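Long-range contact in hypothetical protein, conserved (Leishmania major, PDB 2B4W), which is of unknown function but belongs to a family grouped with the beta-fructosidase-like proteins, so a carbohydrate-related role is possible though unproven: residues R136-R150 / W189-V203. Sequence-based numbering, arbitrary orientation.
Sequences RVLQLQDGRLGVFSR and WGGVNQAYLLSSGKV
Phe148 meets Val192 in a CH-pi contact. Val192 CG2 lies over one face of the ring, 4.2 Å from its centroid and offset toward the rim. Val203 CG1 sits at the ring edge, 4.0 Å from Phe148 CZ. Leu138 lies beside this cluster. Its chi1 of 71° turns the branch toward strand 194-198, so that CD2 lies against the backbone of Ala195 and Tyr196 and 3.4 Å from Ala195 CB. The Leu140 and Val203 side chains cross at about a right angle, with CD2 on CG2.

Two arginines each donate one hydrogen bond to a backbone carbonyl at one end. Arg136 NE donates to Asn193 O at 3.1 Å. The oxygen lies in the guanidinium plane, but the nitrogen stands above the carbonyl plane. Val192 O stands over one guanidinium face, off toward the rim. A water links Arg136 NH2 to Asn193 ND2, while Asn193 OD1 bonds to His208. Arg150 folds back at chi2 (-67°) and chi3 (-63°), carrying NH1 to Gly190 O at 2.7 Å; its NH2 forms a salt bridge with Asp134. Two further waters join Val137 O to the backbone of Ala195.

The contact packs two successive antiparallel sheets, consistent with the beta-propeller fold of this clan. Outermost strand 136-139 runs nearly parallel to strand 194-198, which pairs with strand 203-211 in the next sheet.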
ATOM      1  N   ARG A 136       0.140  -0.610   8.968  1.00 19.62           N
ATOM      2  CA  ARG A 136      -0.967   0.087   8.340  1.00 19.24           C
ATOM      3  C   ARG A 136      -2.155   0.295   9.273  1.00 22.03           C
ATOM      4  O   ARG A 136      -2.439  -0.458  10.202  1.00 27.69           O
ATOM      5  CB  ARG A 136      -1.530  -0.662   7.125  1.00 17.19           C
ATOM      6  CG  ARG A 136      -0.599  -0.872   5.958  1.00 21.11           C
ATOM      7  CD  ARG A 136       0.071   0.430   5.558  1.00 21.83           C
ATOM      8  NE  ARG A 136       0.962   0.311   4.409  1.00 20.68           N
ATOM      9  CZ  ARG A 136       2.276   0.158   4.438  1.00 22.11           C
ATOM     10  NH1 ARG A 136       2.974   0.087   5.566  1.00 20.43           N
ATOM     11  NH2 ARG A 136       2.952   0.070   3.304  1.00 23.99           N
ATOM     12  N   VAL A 137      -2.896   1.374   8.971  1.00 18.76           N
ATOM     13  CA  VAL A 137      -4.062   1.676   9.793  1.00 12.40           C
ATOM     14  C   VAL A 137      -5.255   2.053   8.931  1.00 15.69           C
ATOM     15  O   VAL A 137      -5.075   2.346   7.752  1.00 19.87           O
ATOM     16  CB  VAL A 137      -3.808   2.862  10.744  1.00 24.46           C
ATOM     17  CG1 VAL A 137      -2.544   2.633  11.561  1.00 20.09           C
ATOM     18  CG2 VAL A 137      -3.687   4.189   9.987  1.00 26.66           C
ATOM     19  N   LEU A 138      -6.388   2.072   9.612  1.00 17.04           N
ATOM     20  CA  LEU A 138      -7.623   2.648   9.136  1.00 18.62           C
ATOM     21  C   LEU A 138      -8.580   2.965  10.295  1.00 22.75           C
ATOM     22  O   LEU A 138      -8.485   2.478  11.405  1.00 22.07           O
ATOM     23  CB  LEU A 138      -8.368   1.775   8.141  1.00 20.51           C
ATOM     24  CG  LEU A 138      -9.096   0.474   8.400  1.00 30.48           C
ATOM     25  CD1 LEU A 138     -10.373   0.453   9.195  1.00 51.41           C
ATOM     26  CD2 LEU A 138      -9.548  -0.047   7.010  1.00 53.32           C
ATOM     27  N   GLN A 139      -9.571   3.772   9.922  1.00 14.47           N
ATOM     28  CA  GLN A 139     -10.693   4.064  10.805  1.00 18.87           C
ATOM     29  C   GLN A 139     -11.816   3.048  10.619  1.00 28.48           C
ATOM     30  O   GLN A 139     -12.245   2.858   9.468  1.00 26.85           O
ATOM     31  CB  GLN A 139     -11.215   5.471  10.488  1.00 24.35           C
ATOM     32  CG  GLN A 139     -12.343   5.880  11.454  1.00 29.06           C
ATOM     33  CD  GLN A 139     -12.108   7.339  11.815  1.00 33.45           C
ATOM     34  OE1 GLN A 139     -11.759   8.088  10.908  1.00 23.33           O
ATOM     35  NE2 GLN A 139     -12.282   7.685  13.080  1.00 43.79           N
ATOM     36  N   LEU A 140     -12.247   2.405  11.690  1.00 29.16           N
ATOM     37  CA  LEU A 140     -13.248   1.350  11.701  1.00 23.83           C
ATOM     38  C   LEU A 140     -14.666   1.911  11.710  1.00 17.36           C
ATOM     39  O   LEU A 140     -14.864   3.113  11.861  1.00 21.51           O
ATOM     40  CB  LEU A 140     -13.084   0.415  12.918  1.00 25.16           C
ATOM     41  CG  LEU A 140     -11.771  -0.375  12.954  1.00 38.73           C
ATOM     42  CD1 LEU A 140     -11.502  -0.991  14.324  1.00 39.25           C
ATOM     43  CD2 LEU A 140     -11.776  -1.467  11.893  1.00 52.96           C
ATOM     44  N   GLN A 141     -15.640   1.015  11.539  1.00 18.94           N
ATOM     45  CA  GLN A 141     -17.033   1.478  11.459  1.00 26.48           C
ATOM     46  C   GLN A 141     -17.464   2.387  12.589  1.00 26.03           C
ATOM     47  O   GLN A 141     -18.114   3.430  12.461  1.00 21.26           O
ATOM     48  CB  GLN A 141     -17.919   0.220  11.405  1.00 24.72           C
ATOM     49  CG  GLN A 141     -19.328   0.519  10.923  1.00 37.47           C
ATOM     50  CD  GLN A 141     -20.257  -0.681  10.889  1.00 38.48           C
ATOM     51  OE1 GLN A 141     -20.421  -1.394  11.880  1.00 35.86           O
ATOM     52  NE2 GLN A 141     -20.881  -0.887   9.727  1.00 26.34           N
ATOM     53  N   ASP A 142     -17.097   1.998  13.806  1.00 24.34           N
ATOM     54  CA  ASP A 142     -17.500   2.721  15.007  1.00 28.07           C
ATOM     55  C   ASP A 142     -16.590   3.901  15.301  1.00 33.32           C
ATOM     56  O   ASP A 142     -16.795   4.629  16.279  1.00 30.97           O
ATOM     57  CB  ASP A 142     -17.482   1.743  16.178  1.00 23.47           C
ATOM     58  CG  ASP A 142     -16.112   1.360  16.693  1.00 35.40           C
ATOM     59  OD1 ASP A 142     -15.057   1.710  16.113  1.00 26.63           O
ATOM     60  OD2 ASP A 142     -16.110   0.658  17.743  1.00 22.99           O
ATOM     61  N   GLY A 143     -15.569   4.052  14.463  1.00 24.38           N
ATOM     62  CA  GLY A 143     -14.681   5.187  14.522  1.00 23.64           C
ATOM     63  C   GLY A 143     -13.355   4.948  15.187  1.00 24.51           C
ATOM     64  O   GLY A 143     -12.467   5.813  15.162  1.00 19.84           O
ATOM     65  N   ARG A 144     -13.167   3.783  15.802  1.00 20.87           N
ATOM     66  CA  ARG A 144     -11.863   3.530  16.430  1.00 18.74           C
ATOM     67  C   ARG A 144     -10.859   3.125  15.356  1.00 30.19           C
ATOM     68  O   ARG A 144     -11.212   3.072  14.162  1.00 22.24           O
ATOM     69  CB  ARG A 144     -11.995   2.472  17.529  1.00 19.19           C
ATOM     70  CG  ARG A 144     -12.797   2.902  18.749  1.00 15.11           C
ATOM     71  CD  ARG A 144     -12.848   1.781  19.786  1.00 18.38           C
ATOM     72  NE  ARG A 144     -13.806   0.743  19.391  1.00 24.89           N
ATOM     73  CZ  ARG A 144     -13.815  -0.510  19.821  1.00 27.19           C
ATOM     74  NH1 ARG A 144     -12.919  -0.948  20.689  1.00 30.73           N
ATOM     75  NH2 ARG A 144     -14.741  -1.366  19.384  1.00 30.72           N
ATOM     76  N   LEU A 145      -9.628   2.848  15.776  1.00 23.40           N
ATOM     77  CA  LEU A 145      -8.515   2.645  14.866  1.00 27.22           C
ATOM     78  C   LEU A 145      -8.106   1.189  14.739  1.00 28.30           C
ATOM     79  O   LEU A 145      -7.646   0.556  15.684  1.00 28.43           O
ATOM     80  CB  LEU A 145      -7.331   3.497  15.336  1.00 25.38           C
ATOM     81  CG  LEU A 145      -6.125   3.573  14.402  1.00 19.06           C
ATOM     82  CD1 LEU A 145      -6.323   4.592  13.294  1.00 21.41           C
ATOM     83  CD2 LEU A 145      -4.866   3.906  15.191  1.00 29.63           C
ATOM     84  N   GLY A 146      -8.277   0.626  13.536  1.00 17.83           N
ATOM     85  CA  GLY A 146      -7.709  -0.678  13.272  1.00 12.16           C
ATOM     86  C   GLY A 146      -6.240  -0.556  12.913  1.00 17.06           C
ATOM     87  O   GLY A 146      -5.841   0.306  12.115  1.00 23.48           O
ATOM     88  N   VAL A 147      -5.407  -1.411  13.508  1.00 25.55           N
ATOM     89  CA  VAL A 147      -3.986  -1.362  13.176  1.00 18.34           C
ATOM     90  C   VAL A 147      -3.463  -2.749  12.808  1.00 24.19           C
ATOM     91  O   VAL A 147      -3.665  -3.744  13.503  1.00 21.77           O
ATOM     92  CB  VAL A 147      -3.122  -0.767  14.306  1.00 22.26           C
ATOM     93  CG1 VAL A 147      -1.710  -0.499  13.784  1.00 34.18           C
ATOM     94  CG2 VAL A 147      -3.726   0.511  14.878  1.00 27.20           C
ATOM     95  N   PHE A 148      -2.763  -2.775  11.677  1.00 22.56           N
ATOM     96  CA  PHE A 148      -2.081  -3.970  11.216  1.00 24.51           C
ATOM     97  C   PHE A 148      -0.563  -3.859  11.390  1.00 27.54           C
ATOM     98  O   PHE A 148       0.057  -2.883  10.964  1.00 25.35           O
ATOM     99  CB  PHE A 148      -2.330  -4.230   9.735  1.00 25.46           C
ATOM    100  CG  PHE A 148      -3.780  -4.493   9.362  1.00 19.39           C
ATOM    101  CD1 PHE A 148      -4.653  -3.465   9.037  1.00 22.53           C
ATOM    102  CD2 PHE A 148      -4.222  -5.800   9.332  1.00 22.10           C
ATOM    103  CE1 PHE A 148      -5.971  -3.720   8.687  1.00 15.23           C
ATOM    104  CE2 PHE A 148      -5.535  -6.056   8.984  1.00 30.66           C
ATOM    105  CZ  PHE A 148      -6.396  -5.027   8.643  1.00 18.96           C
ATOM    106  N   SER A 149       0.022  -4.875  12.001  1.00 22.94           N
ATOM    107  CA  SER A 149       1.462  -4.972  12.187  1.00 16.45           C
ATOM    108  C   SER A 149       2.065  -5.982  11.232  1.00 23.19           C
ATOM    109  O   SER A 149       1.309  -6.652  10.530  1.00 23.95           O
ATOM    110  CB  SER A 149       1.747  -5.434  13.626  1.00 27.89           C
ATOM    111  OG  SER A 149       1.210  -6.750  13.783  1.00 30.18           O
ATOM    112  N   ARG A 150       3.385  -6.094  11.189  1.00 30.47           N
ATOM    113  CA  ARG A 150       4.036  -7.038  10.295  1.00 24.59           C
ATOM    114  C   ARG A 150       5.403  -7.458  10.824  1.00 26.19           C
ATOM    115  O   ARG A 150       6.440  -7.110  10.250  1.00 31.66           O
ATOM    116  CB  ARG A 150       4.194  -6.463   8.879  1.00 24.28           C
ATOM    117  CG  ARG A 150       3.986  -7.474   7.768  1.00 23.53           C
ATOM    118  CD  ARG A 150       5.078  -8.542   7.737  1.00 30.76           C
ATOM    119  NE  ARG A 150       6.348  -7.886   7.460  1.00 29.79           N
ATOM    120  CZ  ARG A 150       7.057  -7.863   6.351  1.00 30.63           C
ATOM    121  NH1 ARG A 150       6.670  -8.501   5.254  1.00 30.52           N
ATOM    122  NH2 ARG A 150       8.202  -7.179   6.329  1.00 39.23           N
ATOM    123  N   TRP A 189       5.962 -14.804   3.307  1.00 43.13           N
ATOM    124  CA  TRP A 189       5.630 -13.615   4.100  1.00 33.33           C
ATOM    125  C   TRP A 189       4.659 -12.725   3.337  1.00 39.83           C
ATOM    126  O   TRP A 189       4.014 -13.143   2.368  1.00 22.91           O
ATOM    127  CB  TRP A 189       6.931 -12.918   4.490  1.00 30.21           C
ATOM    128  CG  TRP A 189       7.741 -12.470   3.314  1.00 30.75           C
ATOM    129  CD1 TRP A 189       7.840 -11.189   2.860  1.00 33.76           C
ATOM    130  CD2 TRP A 189       8.557 -13.270   2.449  1.00 35.55           C
ATOM    131  NE1 TRP A 189       8.664 -11.153   1.771  1.00 36.35           N
ATOM    132  CE2 TRP A 189       9.122 -12.411   1.491  1.00 35.30           C
ATOM    133  CE3 TRP A 189       8.875 -14.631   2.380  1.00 44.76           C
ATOM    134  CZ2 TRP A 189       9.979 -12.837   0.476  1.00 43.03           C
ATOM    135  CZ3 TRP A 189       9.726 -15.059   1.374  1.00 51.78           C
ATOM    136  CH2 TRP A 189      10.274 -14.175   0.431  1.00 45.41           C
ATOM    137  N   GLY A 190       4.502 -11.475   3.759  1.00 41.27           N
ATOM    138  CA  GLY A 190       3.548 -10.575   3.133  1.00 38.57           C
ATOM    139  C   GLY A 190       3.276  -9.384   4.040  1.00 33.93           C
ATOM    140  O   GLY A 190       4.027  -9.133   4.983  1.00 28.07           O
ATOM    141  N   GLY A 191       2.207  -8.683   3.713  1.00 24.16           N
ATOM    142  CA  GLY A 191       1.806  -7.423   4.281  1.00 28.61           C
ATOM    143  C   GLY A 191       0.538  -6.835   3.681  1.00 26.23           C
ATOM    144  O   GLY A 191       0.156  -7.081   2.538  1.00 26.94           O
ATOM    145  N   VAL A 192      -0.122  -6.044   4.513  1.00 27.36           N
ATOM    146  CA  VAL A 192      -1.208  -5.165   4.145  1.00 19.60           C
ATOM    147  C   VAL A 192      -0.556  -3.881   3.635  1.00 25.46           C
ATOM    148  O   VAL A 192       0.400  -3.390   4.220  1.00 22.40           O
ATOM    149  CB  VAL A 192      -2.162  -4.869   5.299  1.00 23.98           C
ATOM    150  CG1 VAL A 192      -3.185  -3.810   4.882  1.00 15.22           C
ATOM    151  CG2 VAL A 192      -2.875  -6.130   5.764  1.00 23.13           C
ATOM    152  N   ASN A 193      -1.050  -3.367   2.530  1.00 24.56           N
ATOM    153  CA  ASN A 193      -0.528  -2.145   1.934  1.00 17.82           C
ATOM    154  C   ASN A 193      -1.575  -1.040   2.030  1.00 10.77           C
ATOM    155  O   ASN A 193      -1.252   0.117   2.239  1.00 18.85           O
ATOM    156  CB  ASN A 193      -0.120  -2.392   0.487  1.00 16.99           C
ATOM    157  CG  ASN A 193       1.185  -3.178   0.396  1.00 28.96           C
ATOM    158  OD1 ASN A 193       1.167  -4.397   0.290  1.00 21.27           O
ATOM    159  ND2 ASN A 193       2.278  -2.424   0.463  1.00 20.89           N
ATOM    160  N   GLN A 194      -2.846  -1.404   1.860  1.00 15.41           N
ATOM    161  CA  GLN A 194      -3.941  -0.459   2.031  1.00 15.96           C
ATOM    162  C   GLN A 194      -5.156  -1.233   2.554  1.00 17.37           C
ATOM    163  O   GLN A 194      -5.557  -2.231   1.931  1.00 18.81           O
ATOM    164  CB  GLN A 194      -4.239   0.291   0.736  1.00 11.59           C
ATOM    165  CG  GLN A 194      -5.175   1.496   0.871  1.00 11.50           C
ATOM    166  CD  GLN A 194      -4.453   2.644   1.544  1.00 15.81           C
ATOM    167  OE1 GLN A 194      -3.238   2.777   1.402  1.00 17.22           O
ATOM    168  NE2 GLN A 194      -5.166   3.471   2.292  1.00 19.46           N
ATOM    169  N   ALA A 195      -5.675  -0.743   3.678  1.00 17.97           N
ATOM    170  CA  ALA A 195      -6.915  -1.195   4.292  1.00 17.79           C
ATOM    171  C   ALA A 195      -8.081  -0.236   4.050  1.00 19.95           C
ATOM    172  O   ALA A 195      -7.993   0.987   4.043  1.00 21.67           O
ATOM    173  CB  ALA A 195      -6.754  -1.446   5.785  1.00 24.62           C
ATOM    174  N   TYR A 196      -9.246  -0.838   3.837  1.00 23.60           N
ATOM    175  CA  TYR A 196     -10.498  -0.185   3.511  1.00 19.97           C
ATOM    176  C   TYR A 196     -11.608  -0.614   4.464  1.00 23.56           C
ATOM    177  O   TYR A 196     -11.652  -1.795   4.807  1.00 20.43           O
ATOM    178  CB  TYR A 196     -10.956  -0.537   2.086  1.00 15.06           C
ATOM    179  CG  TYR A 196      -9.939  -0.079   1.047  1.00 13.74           C
ATOM    180  CD1 TYR A 196      -8.818  -0.820   0.749  1.00 18.14           C
ATOM    181  CD2 TYR A 196     -10.132   1.138   0.394  1.00 17.40           C
ATOM    182  CE1 TYR A 196      -7.894  -0.401  -0.194  1.00 20.02           C
ATOM    183  CE2 TYR A 196      -9.218   1.568  -0.540  1.00 13.92           C
ATOM    184  CZ  TYR A 196      -8.107   0.797  -0.829  1.00 10.30           C
ATOM    185  OH  TYR A 196      -7.193   1.250  -1.761  1.00 15.13           O
ATOM    186  N   LEU A 197     -12.463   0.334   4.829  1.00 16.19           N
ATOM    187  CA  LEU A 197     -13.663   0.002   5.579  1.00 21.40           C
ATOM    188  C   LEU A 197     -14.803  -0.312   4.613  1.00 22.68           C
ATOM    189  O   LEU A 197     -15.098   0.462   3.706  1.00 21.09           O
ATOM    190  CB  LEU A 197     -14.110   1.133   6.502  1.00 15.59           C
ATOM    191  CG  LEU A 197     -15.483   0.971   7.179  1.00 18.77           C
ATOM    192  CD1 LEU A 197     -15.419  -0.184   8.165  1.00 27.15           C
ATOM    193  CD2 LEU A 197     -15.921   2.254   7.874  1.00 20.79           C
ATOM    194  N   LEU A 198     -15.425  -1.454   4.843  1.00 20.18           N
ATOM    195  CA  LEU A 198     -16.544  -1.923   4.053  1.00 18.13           C
ATOM    196  C   LEU A 198     -17.866  -1.695   4.753  1.00 26.78           C
ATOM    197  O   LEU A 198     -17.961  -1.760   5.974  1.00 23.72           O
ATOM    198  CB  LEU A 198     -16.374  -3.431   3.780  1.00 20.69           C
ATOM    199  CG  LEU A 198     -15.051  -3.822   3.121  1.00 21.95           C
ATOM    200  CD1 LEU A 198     -15.009  -5.311   2.780  1.00 32.14           C
ATOM    201  CD2 LEU A 198     -14.830  -2.985   1.870  1.00 13.85           C
ATOM    202  N   SER A 199     -18.927  -1.464   3.997  1.00 22.90           N
ATOM    203  CA  SER A 199     -20.250  -1.248   4.533  1.00 24.65           C
ATOM    204  C   SER A 199     -20.703  -2.348   5.490  1.00 29.86           C
ATOM    205  O   SER A 199     -21.613  -2.101   6.295  1.00 32.30           O
ATOM    206  CB  SER A 199     -21.268  -1.155   3.381  1.00 25.06           C
ATOM    207  OG  SER A 199     -21.313  -2.463   2.836  1.00 23.31           O
ATOM    208  N   SER A 200     -20.105  -3.526   5.463  1.00 26.88           N
ATOM    209  CA  SER A 200     -20.376  -4.622   6.372  1.00 28.88           C
ATOM    210  C   SER A 200     -19.769  -4.443   7.760  1.00 36.52           C
ATOM    211  O   SER A 200     -20.120  -5.188   8.681  1.00 23.78           O
ATOM    212  CB  SER A 200     -19.827  -5.925   5.768  1.00 20.63           C
ATOM    213  OG  SER A 200     -18.547  -5.726   5.225  1.00 28.16           O
ATOM    214  N   GLY A 201     -18.855  -3.488   7.891  1.00 27.42           N
ATOM    215  CA  GLY A 201     -18.148  -3.278   9.143  1.00 25.88           C
ATOM    216  C   GLY A 201     -16.834  -4.041   9.175  1.00 27.51           C
ATOM    217  O   GLY A 201     -15.969  -3.875  10.027  1.00 30.42           O
ATOM    218  N   LYS A 202     -16.674  -4.924   8.219  1.00 24.68           N
ATOM    219  CA  LYS A 202     -15.518  -5.726   7.927  1.00 21.26           C
ATOM    220  C   LYS A 202     -14.450  -4.859   7.247  1.00 27.50           C
ATOM    221  O   LYS A 202     -14.700  -3.724   6.850  1.00 26.56           O
ATOM    222  CB  LYS A 202     -15.800  -6.920   7.004  1.00 24.16           C
ATOM    223  CG  LYS A 202     -16.861  -7.865   7.544  1.00 29.88           C
ATOM    224  CD  LYS A 202     -16.696  -9.264   6.969  1.00 46.81           C
ATOM    225  CE  LYS A 202     -17.690 -10.245   7.576  1.00 56.36           C
ATOM    226  NZ  LYS A 202     -18.866  -9.575   8.200  1.00 59.81           N
ATOM    227  N   VAL A 203     -13.261  -5.430   7.134  1.00 27.04           N
ATOM    228  CA  VAL A 203     -12.140  -4.679   6.571  1.00 29.65           C
ATOM    229  C   VAL A 203     -11.585  -5.336   5.314  1.00 21.77           C
ATOM    230  O   VAL A 203     -11.123  -6.467   5.341  1.00 29.19           O
ATOM    231  CB  VAL A 203     -11.009  -4.527   7.605  1.00 32.67           C
ATOM    232  CG1 VAL A 203      -9.809  -3.831   6.973  1.00 25.61           C
ATOM    233  CG2 VAL A 203     -11.496  -3.760   8.830  1.00 47.31           C
TER
HETATM  234  O   HOH W   1       2.061   0.577   0.399  1.00 20.89           O
HETATM  235  O   HOH W   2      -4.181   1.110   5.445  1.00 19.27           O
HETATM  236  O   HOH W   3      -6.854   3.222   5.456  1.00 30.84           O
HETATM  237  O   HOH W   4     -15.441  -1.811  11.368  1.00 19.92           O
HETATM  238  O   HOH W   5       0.657  -5.555   7.419  1.00 28.28           O